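Local coordinates for flagellar hook-associated protein (Burkholderia pseudomallei, PDB 4UT1), which probably serves as a structural component of the bacterial flagellum, at the junction between the hook and the filament, at residues A[99-107]-A[153-161]. Sequence-based numbering, arbitrary orientation.
Sequences VAQLNNYVG and AAGQQYSQL. With EDO (1,2-ethanediol), chain G.
Tyr105 lays one face of its ring over the aliphatic part of Gln157. The CG of Gln157 sits 3.4 Å from the centroid of the Tyr105 ring and only 6° off the ring normal, a CH-pi contact. Gln157 runs antiparallel to the tyrosine, its CB over CZ and its amide carbon near CD1. A bend after CG carries the amide out past the CD1-CE1 side of the ring, where Gln157 OE1 lies 3.7 Å from Tyr105 CE1; the amide plane is tilted 34° from the ring plane. Farther out, Tyr105 OH rests 3.5 Å from Ala154 CA, against the backbone of the opposing helix.

These residues belong to two antiparallel helices, 80-106 and 134-193, of the long helical bundle of FlgK. Their short segments run at 172° to each other, with axes 11.8 Å apart. The spacing is wide, and long side chains bridge it.

On the buried side, Leu102 packs against Leu161 and Tyr158. Its CD1 reaches both Leu161 CD1, at 3.6 Å, and Tyr158 CE1, at 3.7 Å. Leu102 and Tyr158 meet nearly at right angles. The Tyr158 ring reaches across, and its OH comes to 3.9 Å from Val106 CG2. That hydroxyl is hydrogen-bonded to the hydroxyl of Tyr600 on helix 593-630, which also packs on Val106. Helix 287-322 covers Leu102 through Thr299 and Tyr158 through Leu300 and Ala303. Toward solvent, Gln101 stretches out nearly straight, and its amide oxygen OE1 lies against Leu161 CD2 as the two side chains pass in opposite senses.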
loop_
_atom_site.group_PDB
_atom_site.type_symbol
_atom_site.label_atom_id
_atom_site.label_comp_id
_atom_site.label_asym_id
_atom_site.label_seq_id
_atom_site.Cartn_x
_atom_site.Cartn_y
_atom_site.Cartn_z
ATOM N N VAL A 99 7.130 -12.320 14.406
ATOM C CA VAL A 99 7.669 -12.035 13.074
ATOM C C VAL A 99 8.181 -13.329 12.452
ATOM O O VAL A 99 8.139 -13.492 11.234
ATOM C CB VAL A 99 8.780 -10.951 13.105
ATOM C CG1 VAL A 99 9.953 -11.402 13.937
ATOM C CG2 VAL A 99 9.228 -10.588 11.682
ATOM N N ALA A 100 8.634 -14.270 13.281
ATOM C CA ALA A 100 9.052 -15.564 12.746
ATOM C C ALA A 100 7.847 -16.280 12.129
ATOM O O ALA A 100 7.941 -16.865 11.043
ATOM C CB ALA A 100 9.694 -16.421 13.828
ATOM N N GLN A 101 6.719 -16.230 12.836
ATOM C CA GLN A 101 5.454 -16.752 12.328
ATOM C C GLN A 101 5.086 -16.116 10.981
ATOM O O GLN A 101 4.770 -16.820 10.018
ATOM C CB GLN A 101 4.322 -16.525 13.341
ATOM C CG GLN A 101 2.975 -17.068 12.868
ATOM C CD GLN A 101 1.820 -16.686 13.775
ATOM O OE1 GLN A 101 0.655 -16.789 13.384
ATOM N NE2 GLN A 101 2.133 -16.252 14.989
ATOM N N LEU A 102 5.127 -14.786 10.910
ATOM C CA LEU A 102 4.843 -14.081 9.664
ATOM C C LEU A 102 5.823 -14.480 8.555
ATOM O O LEU A 102 5.426 -14.760 7.425
ATOM C CB LEU A 102 4.883 -12.563 9.891
ATOM C CG LEU A 102 4.592 -11.717 8.651
ATOM C CD1 LEU A 102 3.174 -11.968 8.119
ATOM C CD2 LEU A 102 4.821 -10.238 8.940
ATOM N N ASN A 103 7.107 -14.514 8.889
ATOM C CA ASN A 103 8.144 -14.825 7.908
ATOM C C ASN A 103 7.977 -16.212 7.286
ATOM O O ASN A 103 8.136 -16.395 6.069
ATOM C CB ASN A 103 9.524 -14.712 8.562
ATOM C CG ASN A 103 10.650 -14.778 7.551
ATOM O OD1 ASN A 103 10.600 -14.118 6.505
ATOM N ND2 ASN A 103 11.665 -15.586 7.843
ATOM N N ASN A 104 7.661 -17.184 8.131
ATOM C CA ASN A 104 7.447 -18.555 7.695
ATOM C C ASN A 104 6.245 -18.612 6.776
ATOM O O ASN A 104 6.225 -19.351 5.782
ATOM C CB ASN A 104 7.245 -19.486 8.904
ATOM C CG ASN A 104 8.508 -19.664 9.722
ATOM O OD1 ASN A 104 9.606 -19.350 9.267
ATOM N ND2 ASN A 104 8.358 -20.186 10.937
ATOM N N TYR A 105 5.240 -17.808 7.101
ATOM C CA TYR A 105 4.069 -17.715 6.251
ATOM C C TYR A 105 4.395 -17.107 4.885
ATOM O O TYR A 105 4.019 -17.661 3.861
ATOM C CB TYR A 105 2.976 -16.881 6.904
ATOM C CG TYR A 105 1.859 -16.616 5.932
ATOM C CD1 TYR A 105 0.903 -17.591 5.665
ATOM C CD2 TYR A 105 1.778 -15.408 5.246
ATOM C CE1 TYR A 105 -0.116 -17.361 4.756
ATOM C CE2 TYR A 105 0.761 -15.170 4.333
ATOM C CZ TYR A 105 -0.182 -16.149 4.099
ATOM O OH TYR A 105 -1.192 -15.911 3.196
ATOM N N VAL A 106 5.071 -15.960 4.881
ATOM C CA VAL A 106 5.335 -15.225 3.643
ATOM C C VAL A 106 6.245 -15.977 2.673
ATOM O O VAL A 106 6.029 -15.926 1.458
ATOM C CB VAL A 106 5.950 -13.846 3.937
ATOM C CG1 VAL A 106 6.412 -13.194 2.668
ATOM C CG2 VAL A 106 4.915 -12.961 4.615
ATOM N N GLY A 107 7.263 -16.661 3.197
ATOM C CA GLY A 107 8.141 -17.463 2.352
ATOM C C GLY A 107 9.140 -16.665 1.530
ATOM O O GLY A 107 9.598 -15.600 1.955
ATOM N N ALA A 153 -6.218 -14.527 0.276
ATOM C CA ALA A 153 -5.783 -15.335 1.418
ATOM C C ALA A 153 -4.744 -14.579 2.242
ATOM O O ALA A 153 -4.756 -14.644 3.467
ATOM C CB ALA A 153 -5.227 -16.698 0.960
ATOM N N ALA A 154 -3.869 -13.829 1.571
ATOM C CA ALA A 154 -2.921 -12.986 2.289
ATOM C C ALA A 154 -3.638 -11.964 3.184
ATOM O O ALA A 154 -3.227 -11.730 4.319
ATOM C CB ALA A 154 -1.997 -12.270 1.316
ATOM N N GLY A 155 -4.712 -11.361 2.676
ATOM C CA GLY A 155 -5.478 -10.399 3.467
ATOM C C GLY A 155 -6.018 -11.058 4.727
ATOM O O GLY A 155 -5.992 -10.474 5.818
ATOM N N GLN A 156 -6.508 -12.280 4.574
ATOM C CA GLN A 156 -7.027 -13.046 5.706
ATOM C C GLN A 156 -5.935 -13.345 6.729
ATOM O O GLN A 156 -6.175 -13.248 7.932
ATOM C CB GLN A 156 -7.657 -14.351 5.231
ATOM C CG GLN A 156 -8.890 -14.201 4.355
ATOM C CD GLN A 156 -10.133 -13.818 5.136
ATOM O OE1 GLN A 156 -10.426 -14.385 6.197
ATOM N NE2 GLN A 156 -10.878 -12.847 4.612
ATOM N N GLN A 157 -4.746 -13.719 6.263
ATOM C CA GLN A 157 -3.632 -14.021 7.161
ATOM C C GLN A 157 -3.192 -12.794 7.947
ATOM O O GLN A 157 -2.964 -12.858 9.165
ATOM C CB GLN A 157 -2.442 -14.594 6.393
ATOM C CG GLN A 157 -1.233 -14.894 7.284
ATOM C CD GLN A 157 -1.487 -16.060 8.242
ATOM O OE1 GLN A 157 -2.042 -17.089 7.850
ATOM N NE2 GLN A 157 -1.090 -15.898 9.494
ATOM N N TYR A 158 -3.085 -11.661 7.268
ATOM C CA TYR A 158 -2.707 -10.455 7.976
ATOM C C TYR A 158 -3.744 -10.068 9.021
ATOM O O TYR A 158 -3.382 -9.721 10.144
ATOM C CB TYR A 158 -2.450 -9.308 6.983
ATOM C CG TYR A 158 -1.032 -9.383 6.477
ATOM C CD1 TYR A 158 0.025 -8.992 7.291
ATOM C CD2 TYR A 158 -0.738 -9.901 5.212
ATOM C CE1 TYR A 158 1.324 -9.080 6.869
ATOM C CE2 TYR A 158 0.560 -9.992 4.779
ATOM C CZ TYR A 158 1.591 -9.587 5.601
ATOM O OH TYR A 158 2.892 -9.686 5.172
ATOM N N SER A 159 -5.028 -10.162 8.694
ATOM C CA SER A 159 -6.043 -9.772 9.658
ATOM C C SER A 159 -6.101 -10.796 10.793
ATOM O O SER A 159 -6.440 -10.468 11.924
ATOM C CB SER A 159 -7.409 -9.630 8.980
ATOM O OG SER A 159 -7.818 -10.860 8.432
ATOM N N GLN A 160 -5.759 -12.044 10.482
ATOM C CA GLN A 160 -5.770 -13.077 11.503
ATOM C C GLN A 160 -4.657 -12.838 12.526
ATOM O O GLN A 160 -4.883 -12.919 13.740
ATOM C CB GLN A 160 -5.659 -14.463 10.854
ATOM C CG GLN A 160 -6.961 -14.893 10.164
ATOM C CD GLN A 160 -6.789 -16.122 9.255
ATOM O OE1 GLN A 160 -5.715 -16.713 9.192
ATOM N NE2 GLN A 160 -7.853 -16.486 8.540
ATOM N N LEU A 161 -3.467 -12.538 12.030
ATOM C CA LEU A 161 -2.358 -12.129 12.876
ATOM C C LEU A 161 -2.707 -10.873 13.677
ATOM O O LEU A 161 -2.384 -10.774 14.871
ATOM C CB LEU A 161 -1.107 -11.883 12.032
ATOM C CG LEU A 161 -0.382 -13.149 11.571
ATOM C CD1 LEU A 161 0.804 -12.784 10.702
ATOM C CD2 LEU A 161 0.061 -13.960 12.779
HETATM C C1 EDO G . -12.840 -10.879 9.185
HETATM O O1 EDO G . -13.239 -11.849 10.157
HETATM C C2 EDO G . -12.162 -11.633 8.049
HETATM O O2 EDO G . -11.769 -10.721 7.025
#